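Local coordinates for protein putative O-acetylhomoserine (Thiol)-lyase (Campylobacter jejuni, PDB 4OC9) that probably uses pyridoxal 5'-phosphate to transfer the aminocarboxypropyl group of O-acetylhomoserine to a thiol or sulfide, at residues 229-239 against 250-261; 146-154 against 176-185. All coordinates share one frame; numbering follows the deposited sequence.

Interaction 1: residues 229-239 against 250-261; sequences LKNNDRYKAFN and LNTLDLPIFSIR
Asn239 OD1 is gripped by two N-H donors, one from each segment. Asn251 ND2 reaches it across the contact at 3.0 Å, in the carbonyl plane and on a lone pair, with OD1 also lying in the amide plane of Asn251; the backbone N of Asn231 comes at 2.9 Å from above that carbonyl plane. The two amides are turned 46° against each other. Asn239 ND2 in turn donates to the backbone O atoms of Leu229 and Tyr235, so four bonds fix the rotation of this one amide and tie the turns of 229-239 together. Lys230 adds a second polar link: extended beyond CG, its chain runs over the backbone and CB of Asn251 and sets NZ 2.7 Å from Leu253 O, the ammonium standing above that carbonyl plane. A water bound to NZ passes a further bond to Asn251 O.

The apolar half centres on Phe238. With CG anti to its carbonyl carbon (chi1 -64°), the ring takes Leu229 CD1 over the centre of one face, and helix 257-270 meets its edge through Ile257 O, in plane and 3.5 Å from Phe238 CE1. Ile257 CD1 packs 3.6 Å from Phe238 CD1. Arg261 crosses the ring nearly at a right angle, the planes 84° apart; Ala237 CB covers the centre of one guanidinium face, 3.7 Å from Arg261 CZ, and Asn94 is a polar partner of the guanidinium outside the two segments. The contact thus packs the end of helix 225-229 with its type II turn, and residues 237-239, on 250-253 and the start of helix 257-270; the type I turn 232-235 only links the two.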
loop_
_atom_site.group_PDB
_atom_site.type_symbol
_atom_site.label_atom_id
_atom_site.label_comp_id
_atom_site.label_asym_id
_atom_site.label_seq_id
_atom_site.Cartn_x
_atom_site.Cartn_y
_atom_site.Cartn_z
ATOM N N LEU D 229 39.322 -2.562 -2.489
ATOM C CA LEU D 229 39.178 -1.099 -2.380
ATOM C C LEU D 229 40.178 -0.452 -1.446
ATOM O O LEU D 229 40.692 0.634 -1.735
ATOM C CB LEU D 229 37.751 -0.717 -1.969
ATOM C CG LEU D 229 36.650 -1.029 -2.989
ATOM C CD1 LEU D 229 35.275 -0.733 -2.418
ATOM C CD2 LEU D 229 36.868 -0.244 -4.282
ATOM N N LYS D 230 40.421 -1.088 -0.308
ATOM C CA LYS D 230 41.372 -0.550 0.652
ATOM C C LYS D 230 42.803 -0.622 0.124
ATOM O O LYS D 230 43.205 -1.621 -0.455
ATOM C CB LYS D 230 41.266 -1.270 2.007
ATOM C CG LYS D 230 40.019 -0.943 2.809
ATOM C CD LYS D 230 40.031 -1.718 4.106
ATOM C CE LYS D 230 38.859 -1.352 4.984
ATOM N NZ LYS D 230 38.746 -2.164 6.223
ATOM N N ASN D 231 43.558 0.445 0.349
ATOM C CA ASN D 231 44.958 0.534 -0.080
ATOM C C ASN D 231 45.135 0.273 -1.562
ATOM O O ASN D 231 46.058 -0.404 -1.967
ATOM C CB ASN D 231 45.820 -0.442 0.718
ATOM C CG ASN D 231 45.752 -0.186 2.207
ATOM O OD1 ASN D 231 45.567 0.950 2.655
ATOM N ND2 ASN D 231 45.951 -1.238 2.988
ATOM N N ASN D 232 44.247 0.839 -2.360
ATOM C CA ASN D 232 44.309 0.685 -3.794
ATOM C C ASN D 232 44.295 2.101 -4.341
ATOM O O ASN D 232 43.311 2.833 -4.203
ATOM C CB ASN D 232 43.147 -0.182 -4.285
ATOM C CG ASN D 232 43.120 -0.354 -5.795
ATOM O OD1 ASN D 232 43.673 0.440 -6.540
ATOM N ND2 ASN D 232 42.401 -1.359 -6.247
ATOM N N ASP D 233 45.424 2.486 -4.929
ATOM C CA ASP D 233 45.631 3.815 -5.508
ATOM C C ASP D 233 44.594 4.197 -6.557
ATOM O O ASP D 233 44.435 5.369 -6.899
ATOM C CB ASP D 233 47.010 3.889 -6.185
ATOM C CG ASP D 233 48.172 3.715 -5.217
ATOM O OD1 ASP D 233 47.943 3.664 -3.981
ATOM O OD2 ASP D 233 49.326 3.649 -5.716
ATOM N N ARG D 234 43.921 3.204 -7.110
ATOM C CA ARG D 234 42.924 3.475 -8.123
ATOM C C ARG D 234 41.630 4.052 -7.488
ATOM O O ARG D 234 40.878 4.763 -8.164
ATOM C CB ARG D 234 42.630 2.194 -8.890
ATOM C CG ARG D 234 41.735 2.402 -10.084
ATOM C CD ARG D 234 41.454 1.099 -10.811
ATOM N NE ARG D 234 42.647 0.447 -11.364
ATOM C CZ ARG D 234 43.180 0.713 -12.562
ATOM N NH1 ARG D 234 42.693 1.667 -13.358
ATOM N NH2 ARG D 234 44.243 0.034 -12.957
ATOM N N TYR D 235 41.418 3.803 -6.188
ATOM C CA TYR D 235 40.226 4.293 -5.505
ATOM C C TYR D 235 40.522 5.159 -4.280
ATOM O O TYR D 235 40.411 4.718 -3.127
ATOM C CB TYR D 235 39.305 3.123 -5.138
ATOM C CG TYR D 235 38.931 2.326 -6.348
ATOM C CD1 TYR D 235 38.019 2.828 -7.280
ATOM C CD2 TYR D 235 39.485 1.063 -6.581
ATOM C CE1 TYR D 235 37.677 2.110 -8.404
ATOM C CE2 TYR D 235 39.162 0.347 -7.711
ATOM C CZ TYR D 235 38.256 0.877 -8.622
ATOM O OH TYR D 235 37.898 0.152 -9.752
ATOM N N LYS D 236 40.849 6.419 -4.530
ATOM C CA LYS D 236 41.151 7.351 -3.426
ATOM C C LYS D 236 39.967 7.743 -2.537
ATOM O O LYS D 236 40.158 7.947 -1.339
ATOM C CB LYS D 236 41.988 8.525 -3.910
ATOM C CG LYS D 236 43.361 7.988 -4.278
ATOM C CD LYS D 236 44.327 8.975 -4.866
ATOM C CE LYS D 236 45.552 8.185 -5.309
ATOM N NZ LYS D 236 46.537 8.963 -6.104
ATOM N N ALA D 237 38.749 7.738 -3.082
ATOM C CA ALA D 237 37.568 8.080 -2.285
ATOM C C ALA D 237 37.443 7.136 -1.089
ATOM O O ALA D 237 36.934 7.517 -0.042
ATOM C CB ALA D 237 36.329 8.021 -3.139
ATOM N N PHE D 238 37.943 5.918 -1.217
ATOM C CA PHE D 238 37.884 4.935 -0.117
ATOM C C PHE D 238 39.156 4.883 0.751
ATOM O O PHE D 238 39.277 4.059 1.661
ATOM C CB PHE D 238 37.610 3.525 -0.690
ATOM C CG PHE D 238 36.283 3.397 -1.374
ATOM C CD1 PHE D 238 35.147 3.060 -0.642
ATOM C CD2 PHE D 238 36.150 3.636 -2.728
ATOM C CE1 PHE D 238 33.907 2.953 -1.253
ATOM C CE2 PHE D 238 34.905 3.537 -3.344
ATOM C CZ PHE D 238 33.790 3.192 -2.612
ATOM N N ASN D 239 40.071 5.816 0.515
ATOM C CA ASN D 239 41.350 5.859 1.244
ATOM C C ASN D 239 41.835 7.241 1.621
ATOM O O ASN D 239 43.020 7.444 1.819
ATOM C CB ASN D 239 42.401 5.186 0.339
ATOM C CG ASN D 239 42.107 3.722 0.111
ATOM O OD1 ASN D 239 42.228 2.910 1.032
ATOM N ND2 ASN D 239 41.791 3.360 -1.133
ATOM N N LEU D 250 37.391 5.972 5.034
ATOM C CA LEU D 250 36.717 4.673 4.913
ATOM C C LEU D 250 37.591 3.443 5.051
ATOM O O LEU D 250 37.110 2.437 5.565
ATOM C CB LEU D 250 35.914 4.603 3.609
ATOM C CG LEU D 250 34.777 5.626 3.516
ATOM C CD1 LEU D 250 34.147 5.661 2.141
ATOM C CD2 LEU D 250 33.729 5.380 4.593
ATOM N N ASN D 251 38.866 3.518 4.658
ATOM C CA ASN D 251 39.727 2.336 4.775
ATOM C C ASN D 251 39.975 1.936 6.230
ATOM O O ASN D 251 40.555 0.893 6.502
ATOM C CB ASN D 251 41.025 2.463 3.998
ATOM C CG ASN D 251 41.950 3.518 4.554
ATOM O OD1 ASN D 251 41.907 3.832 5.743
ATOM N ND2 ASN D 251 42.816 4.064 3.693
ATOM N N THR D 252 39.516 2.762 7.163
ATOM C CA THR D 252 39.656 2.491 8.596
ATOM C C THR D 252 38.511 1.654 9.160
ATOM O O THR D 252 38.572 1.187 10.291
ATOM C CB THR D 252 39.617 3.843 9.341
ATOM O OG1 THR D 252 40.711 4.632 8.888
ATOM C CG2 THR D 252 39.626 3.801 10.902
ATOM N N LEU D 253 37.457 1.464 8.367
ATOM C CA LEU D 253 36.273 0.738 8.836
ATOM C C LEU D 253 36.238 -0.738 8.603
ATOM O O LEU D 253 36.615 -1.218 7.551
ATOM C CB LEU D 253 35.013 1.338 8.168
ATOM C CG LEU D 253 34.739 2.840 8.351
ATOM C CD1 LEU D 253 33.532 3.255 7.522
ATOM C CD2 LEU D 253 34.545 3.203 9.818
ATOM N N ASP D 254 35.718 -1.452 9.590
ATOM C CA ASP D 254 35.578 -2.875 9.483
ATOM C C ASP D 254 34.089 -3.114 9.102
ATOM O O ASP D 254 33.287 -3.651 9.874
ATOM C CB ASP D 254 35.974 -3.532 10.785
ATOM C CG ASP D 254 35.982 -5.053 10.696
ATOM O OD1 ASP D 254 35.900 -5.613 9.578
ATOM O OD2 ASP D 254 36.095 -5.693 11.754
ATOM N N LEU D 255 33.740 -2.672 7.892
ATOM C CA LEU D 255 32.389 -2.769 7.334
ATOM C C LEU D 255 32.481 -2.765 5.831
ATOM O O LEU D 255 33.475 -2.327 5.293
ATOM C CB LEU D 255 31.580 -1.522 7.706
ATOM C CG LEU D 255 31.268 -1.195 9.151
ATOM C CD1 LEU D 255 30.592 0.164 9.214
ATOM C CD2 LEU D 255 30.398 -2.278 9.774
ATOM N N PRO D 256 31.436 -3.238 5.146
ATOM C CA PRO D 256 31.492 -3.223 3.683
ATOM C C PRO D 256 31.486 -1.758 3.286
ATOM O O PRO D 256 30.424 -1.139 3.186
ATOM C CB PRO D 256 30.207 -3.950 3.268
ATOM C CG PRO D 256 29.302 -3.832 4.446
ATOM C CD PRO D 256 30.191 -3.835 5.652
ATOM N N ILE D 257 32.670 -1.215 3.040
ATOM C CA ILE D 257 32.797 0.206 2.709
ATOM C C ILE D 257 32.141 0.665 1.415
ATOM O O ILE D 257 31.757 1.817 1.301
ATOM C CB ILE D 257 34.262 0.694 2.796
ATOM C CG1 ILE D 257 35.120 0.134 1.668
ATOM C CG2 ILE D 257 34.837 0.349 4.169
ATOM C CD1 ILE D 257 36.548 0.646 1.710
ATOM N N PHE D 258 32.002 -0.241 0.448
ATOM C CA PHE D 258 31.365 0.122 -0.827
ATOM C C PHE D 258 29.898 0.468 -0.530
ATOM O O PHE D 258 29.401 1.528 -0.929
ATOM C CB PHE D 258 31.461 -1.012 -1.841
ATOM C CG PHE D 258 30.748 -0.731 -3.136
ATOM C CD1 PHE D 258 29.366 -1.000 -3.266
ATOM C CD2 PHE D 258 31.431 -0.273 -4.236
ATOM C CE1 PHE D 258 28.707 -0.785 -4.469
ATOM C CE2 PHE D 258 30.771 -0.043 -5.446
ATOM C CZ PHE D 258 29.407 -0.302 -5.557
ATOM N N SER D 259 29.235 -0.425 0.204
ATOM C CA SER D 259 27.832 -0.234 0.570
ATOM C C SER D 259 27.678 0.974 1.516
ATOM O O SER D 259 26.720 1.745 1.401
ATOM C CB SER D 259 27.251 -1.505 1.193
ATOM O OG SER D 259 27.252 -2.565 0.246
ATOM N N ILE D 260 28.618 1.123 2.443
ATOM C CA ILE D 260 28.567 2.244 3.376
ATOM C C ILE D 260 28.588 3.553 2.633
ATOM O O ILE D 260 27.816 4.453 2.947
ATOM C CB ILE D 260 29.730 2.222 4.390
ATOM C CG1 ILE D 260 29.577 1.056 5.376
ATOM C CG2 ILE D 260 29.792 3.508 5.185
ATOM C CD1 ILE D 260 28.293 1.037 6.209
ATOM N N ARG D 261 29.442 3.667 1.622
ATOM C CA ARG D 261 29.494 4.920 0.906
ATOM C C ARG D 261 28.173 5.151 0.170
ATOM O O ARG D 261 27.671 6.252 0.129
ATOM C CB ARG D 261 30.752 5.053 0.012
ATOM C CG ARG D 261 30.930 6.513 -0.397
ATOM C CD ARG D 261 32.315 6.959 -0.906
ATOM N NE ARG D 261 32.548 6.825 -2.314
ATOM C CZ ARG D 261 32.593 7.818 -3.204
ATOM N NH1 ARG D 261 32.528 9.114 -2.895
ATOM N NH2 ARG D 261 32.807 7.485 -4.457
HETATM O O HOH W 1 40.964 -1.363 7.990
#

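Interaction 2: residues 146-154 against 176-185; sequences TKAIFFESL and IVSICDNTVA
Phe151 holds CG between its backbone N and carbonyl carbon (chi1 67°), which swings the ring back over the adjacent strand, while Cys180 has SG anti to its own N (chi1 178°). The two meet in an oblique sulfur-aromatic contact, SG lying 4.5 Å from the centroid of the Phe151 ring, with an off-centre CH-pi approach by Cys180 CB. The axes of 146-152 and 177-181 come within 4.7 Å, 19° from parallel. Their backbone bonds alternate: Ile179 N donates to Ile149 O at 2.8 Å, Phe151 N to Ile179 O, and Asp181 N to Phe151 O at 2.9 Å.

Phe150 and Ile179 share the other face of the sheet, Phe150 CD2 lying 3.5 Å from Ile179 CG2. Further along that face Glu152 and Asp181 lie side by side, and a water lies within 2.7 Å of both Glu152 OE2 and Asp181 OD2; Glu152 OE2 also accepts from the backbone N of Tyr109. Asp181 OD1 accepts from Thr183 N, closing an Asx turn, and also from Thr183 OG1. There Ser153 OG donates to Asn182 OD1 at 2.7 Å, in the carbonyl plane and on a lone pair.

This is the parallel pairing of a beta-alpha-beta unit: its helix 164-174 covers the Ile149 and Phe151 face, helix 84-93 packs on Phe150 and Ile179, and strands 101-105 and 199-203 flank the pair.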
loop_
_atom_site.group_PDB
_atom_site.type_symbol
_atom_site.label_atom_id
_atom_site.label_comp_id
_atom_site.label_asym_id
_atom_site.label_seq_id
_atom_site.Cartn_x
_atom_site.Cartn_y
_atom_site.Cartn_z
ATOM N N THR D 146 40.593 4.249 -15.307
ATOM C CA THR D 146 39.456 3.372 -15.504
ATOM C C THR D 146 39.064 2.853 -14.132
ATOM O O THR D 146 39.821 2.106 -13.487
ATOM C CB THR D 146 39.793 2.202 -16.438
ATOM O OG1 THR D 146 40.199 2.705 -17.719
ATOM C CG2 THR D 146 38.556 1.292 -16.607
ATOM N N LYS D 147 37.863 3.205 -13.693
ATOM C CA LYS D 147 37.394 2.776 -12.356
ATOM C C LYS D 147 36.384 1.615 -12.289
ATOM O O LYS D 147 36.118 1.087 -11.208
ATOM C CB LYS D 147 36.762 3.973 -11.675
ATOM C CG LYS D 147 37.649 5.189 -11.676
ATOM C CD LYS D 147 39.013 4.913 -11.081
ATOM C CE LYS D 147 39.781 6.212 -10.941
ATOM N NZ LYS D 147 41.155 5.910 -10.498
ATOM N N ALA D 148 35.805 1.244 -13.430
ATOM C CA ALA D 148 34.838 0.152 -13.441
ATOM C C ALA D 148 34.695 -0.491 -14.817
ATOM O O ALA D 148 34.923 0.144 -15.856
ATOM C CB ALA D 148 33.482 0.641 -12.958
ATOM N N ILE D 149 34.359 -1.775 -14.781
ATOM C CA ILE D 149 34.141 -2.613 -15.969
ATOM C C ILE D 149 32.692 -3.102 -15.817
ATOM O O ILE D 149 32.394 -3.894 -14.912
ATOM C CB ILE D 149 35.132 -3.756 -16.046
ATOM C CG1 ILE D 149 36.553 -3.180 -16.236
ATOM C CG2 ILE D 149 34.761 -4.642 -17.209
ATOM C CD1 ILE D 149 37.675 -4.197 -16.222
ATOM N N PHE D 150 31.812 -2.579 -16.681
ATOM C CA PHE D 150 30.400 -2.878 -16.630
ATOM C C PHE D 150 29.880 -3.723 -17.754
ATOM O O PHE D 150 30.177 -3.459 -18.914
ATOM C CB PHE D 150 29.623 -1.567 -16.648
ATOM C CG PHE D 150 28.146 -1.736 -16.415
ATOM C CD1 PHE D 150 27.287 -1.999 -17.466
ATOM C CD2 PHE D 150 27.621 -1.617 -15.137
ATOM C CE1 PHE D 150 25.940 -2.175 -17.244
ATOM C CE2 PHE D 150 26.266 -1.790 -14.916
ATOM C CZ PHE D 150 25.429 -2.075 -15.972
ATOM N N PHE D 151 29.089 -4.730 -17.391
ATOM C CA PHE D 151 28.509 -5.631 -18.375
ATOM C C PHE D 151 27.306 -6.366 -17.797
ATOM O O PHE D 151 27.057 -6.328 -16.583
ATOM C CB PHE D 151 29.522 -6.683 -18.798
ATOM C CG PHE D 151 29.887 -7.633 -17.704
ATOM C CD1 PHE D 151 30.841 -7.299 -16.778
ATOM C CD2 PHE D 151 29.318 -8.875 -17.637
ATOM C CE1 PHE D 151 31.212 -8.194 -15.790
ATOM C CE2 PHE D 151 29.675 -9.780 -16.644
ATOM C CZ PHE D 151 30.621 -9.433 -15.711
ATOM N N GLU D 152 26.568 -7.024 -18.674
ATOM C CA GLU D 152 25.399 -7.796 -18.278
ATOM C C GLU D 152 25.735 -9.286 -18.425
ATOM O O GLU D 152 26.503 -9.686 -19.320
ATOM C CB GLU D 152 24.177 -7.417 -19.094
ATOM C CG GLU D 152 23.669 -6.020 -18.801
ATOM C CD GLU D 152 22.478 -5.570 -19.644
ATOM O OE1 GLU D 152 21.945 -6.386 -20.416
ATOM O OE2 GLU D 152 22.119 -4.371 -19.561
ATOM N N SER D 153 25.208 -10.091 -17.517
ATOM C CA SER D 153 25.446 -11.518 -17.540
ATOM C C SER D 153 24.741 -12.157 -18.743
ATOM O O SER D 153 25.290 -13.025 -19.411
ATOM C CB SER D 153 24.976 -12.167 -16.229
ATOM O OG SER D 153 23.578 -12.015 -15.991
ATOM N N LEU D 154 23.531 -11.700 -19.001
ATOM C CA LEU D 154 22.678 -12.174 -20.092
ATOM C C LEU D 154 22.103 -10.869 -20.582
ATOM O O LEU D 154 21.264 -10.263 -19.924
ATOM C CB LEU D 154 21.658 -13.120 -19.494
ATOM C CG LEU D 154 20.656 -13.733 -20.411
ATOM C CD1 LEU D 154 21.377 -14.432 -21.535
ATOM C CD2 LEU D 154 19.800 -14.713 -19.605
ATOM N N ILE D 176 40.777 -3.540 -10.894
ATOM C CA ILE D 176 39.591 -2.761 -11.208
ATOM C C ILE D 176 38.323 -3.502 -10.752
ATOM O O ILE D 176 38.211 -4.728 -10.887
ATOM C CB ILE D 176 39.477 -2.483 -12.715
ATOM C CG1 ILE D 176 40.676 -1.687 -13.192
ATOM C CG2 ILE D 176 38.205 -1.701 -13.011
ATOM C CD1 ILE D 176 40.701 -1.441 -14.691
ATOM N N VAL D 177 37.378 -2.738 -10.213
ATOM C CA VAL D 177 36.106 -3.289 -9.739
ATOM C C VAL D 177 35.226 -3.640 -10.913
ATOM O O VAL D 177 35.063 -2.817 -11.837
ATOM C CB VAL D 177 35.332 -2.271 -8.895
ATOM C CG1 VAL D 177 33.931 -2.782 -8.597
ATOM C CG2 VAL D 177 36.084 -1.933 -7.612
ATOM N N SER D 178 34.733 -4.880 -10.927
ATOM C CA SER D 178 33.856 -5.343 -11.998
ATOM C C SER D 178 32.410 -5.292 -11.518
ATOM O O SER D 178 32.098 -5.731 -10.400
ATOM C CB SER D 178 34.172 -6.777 -12.401
ATOM O OG SER D 178 33.950 -7.680 -11.320
ATOM N N ILE D 179 31.543 -4.754 -12.375
ATOM C CA ILE D 179 30.105 -4.627 -12.106
ATOM C C ILE D 179 29.278 -5.456 -13.083
ATOM O O ILE D 179 29.349 -5.239 -14.302
ATOM C CB ILE D 179 29.592 -3.188 -12.300
ATOM C CG1 ILE D 179 30.304 -2.226 -11.365
ATOM C CG2 ILE D 179 28.096 -3.153 -12.014
ATOM C CD1 ILE D 179 29.980 -0.764 -11.629
ATOM N N CYS D 180 28.502 -6.410 -12.565
ATOM C CA CYS D 180 27.658 -7.248 -13.392
ATOM C C CYS D 180 26.171 -7.014 -13.132
ATOM O O CYS D 180 25.720 -7.183 -12.027
ATOM C CB CYS D 180 27.955 -8.733 -13.139
ATOM S SG CYS D 180 26.917 -9.890 -14.091
ATOM N N ASP D 181 25.429 -6.696 -14.183
ATOM C CA ASP D 181 23.999 -6.498 -14.131
ATOM C C ASP D 181 23.436 -7.897 -14.393
ATOM O O ASP D 181 23.451 -8.403 -15.522
ATOM C CB ASP D 181 23.580 -5.473 -15.168
ATOM C CG ASP D 181 22.089 -5.203 -15.180
ATOM O OD1 ASP D 181 21.284 -6.145 -14.946
ATOM O OD2 ASP D 181 21.719 -4.047 -15.469
ATOM N N ASN D 182 22.926 -8.530 -13.336
ATOM C CA ASN D 182 22.403 -9.918 -13.429
ATOM C C ASN D 182 20.877 -9.962 -13.440
ATOM O O ASN D 182 20.268 -10.979 -13.086
ATOM C CB ASN D 182 22.933 -10.682 -12.202
ATOM C CG ASN D 182 22.874 -12.177 -12.355
ATOM O OD1 ASN D 182 23.104 -12.681 -13.427
ATOM N ND2 ASN D 182 22.647 -12.899 -11.261
ATOM N N THR D 183 20.258 -8.869 -13.872
ATOM C CA THR D 183 18.801 -8.757 -13.915
ATOM C C THR D 183 18.041 -9.846 -14.617
ATOM O O THR D 183 17.137 -10.478 -14.054
ATOM C CB THR D 183 18.389 -7.466 -14.621
ATOM O OG1 THR D 183 18.904 -6.315 -13.912
ATOM C CG2 THR D 183 16.899 -7.384 -14.691
ATOM N N VAL D 184 18.410 -10.116 -15.861
ATOM C CA VAL D 184 17.717 -11.122 -16.622
ATOM C C VAL D 184 17.917 -12.574 -16.169
ATOM O O VAL D 184 16.963 -13.380 -16.123
ATOM C CB VAL D 184 18.124 -11.025 -18.095
ATOM C CG1 VAL D 184 17.339 -12.060 -18.915
ATOM C CG2 VAL D 184 17.849 -9.637 -18.609
ATOM N N ALA D 185 19.146 -12.946 -15.869
ATOM C CA ALA D 185 19.414 -14.317 -15.446
ATOM C C ALA D 185 18.820 -14.623 -14.087
ATOM O O ALA D 185 18.320 -15.716 -13.842
ATOM C CB ALA D 185 20.907 -14.559 -15.423
HETATM O O HOH W 2 22.109 -2.557 -17.628
HETATM O O HOH W 3 21.168 -10.974 -16.575
#

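In the fold
Interaction 2 comes first along the chain and closes before interaction 1 opens; their centres are about 20 Å apart. The strands of interaction 2 are neighbours in the middle of the seven-stranded mixed sheet, about 8 Å from the centre of the chain. The centre of interaction 1 lies about 23 Å from the centre of the chain, in the loop after helix 225-229 and the start of helix 257-270. The loop nevertheless reaches the sheet: Tyr235 OH probably bonds to Lys147 O, Arg234 O to Lys147 NZ, and both side chains pack on Ile176. The peripheral turns are thus fastened to the starts of two central strands, within one PLP-dependent family region.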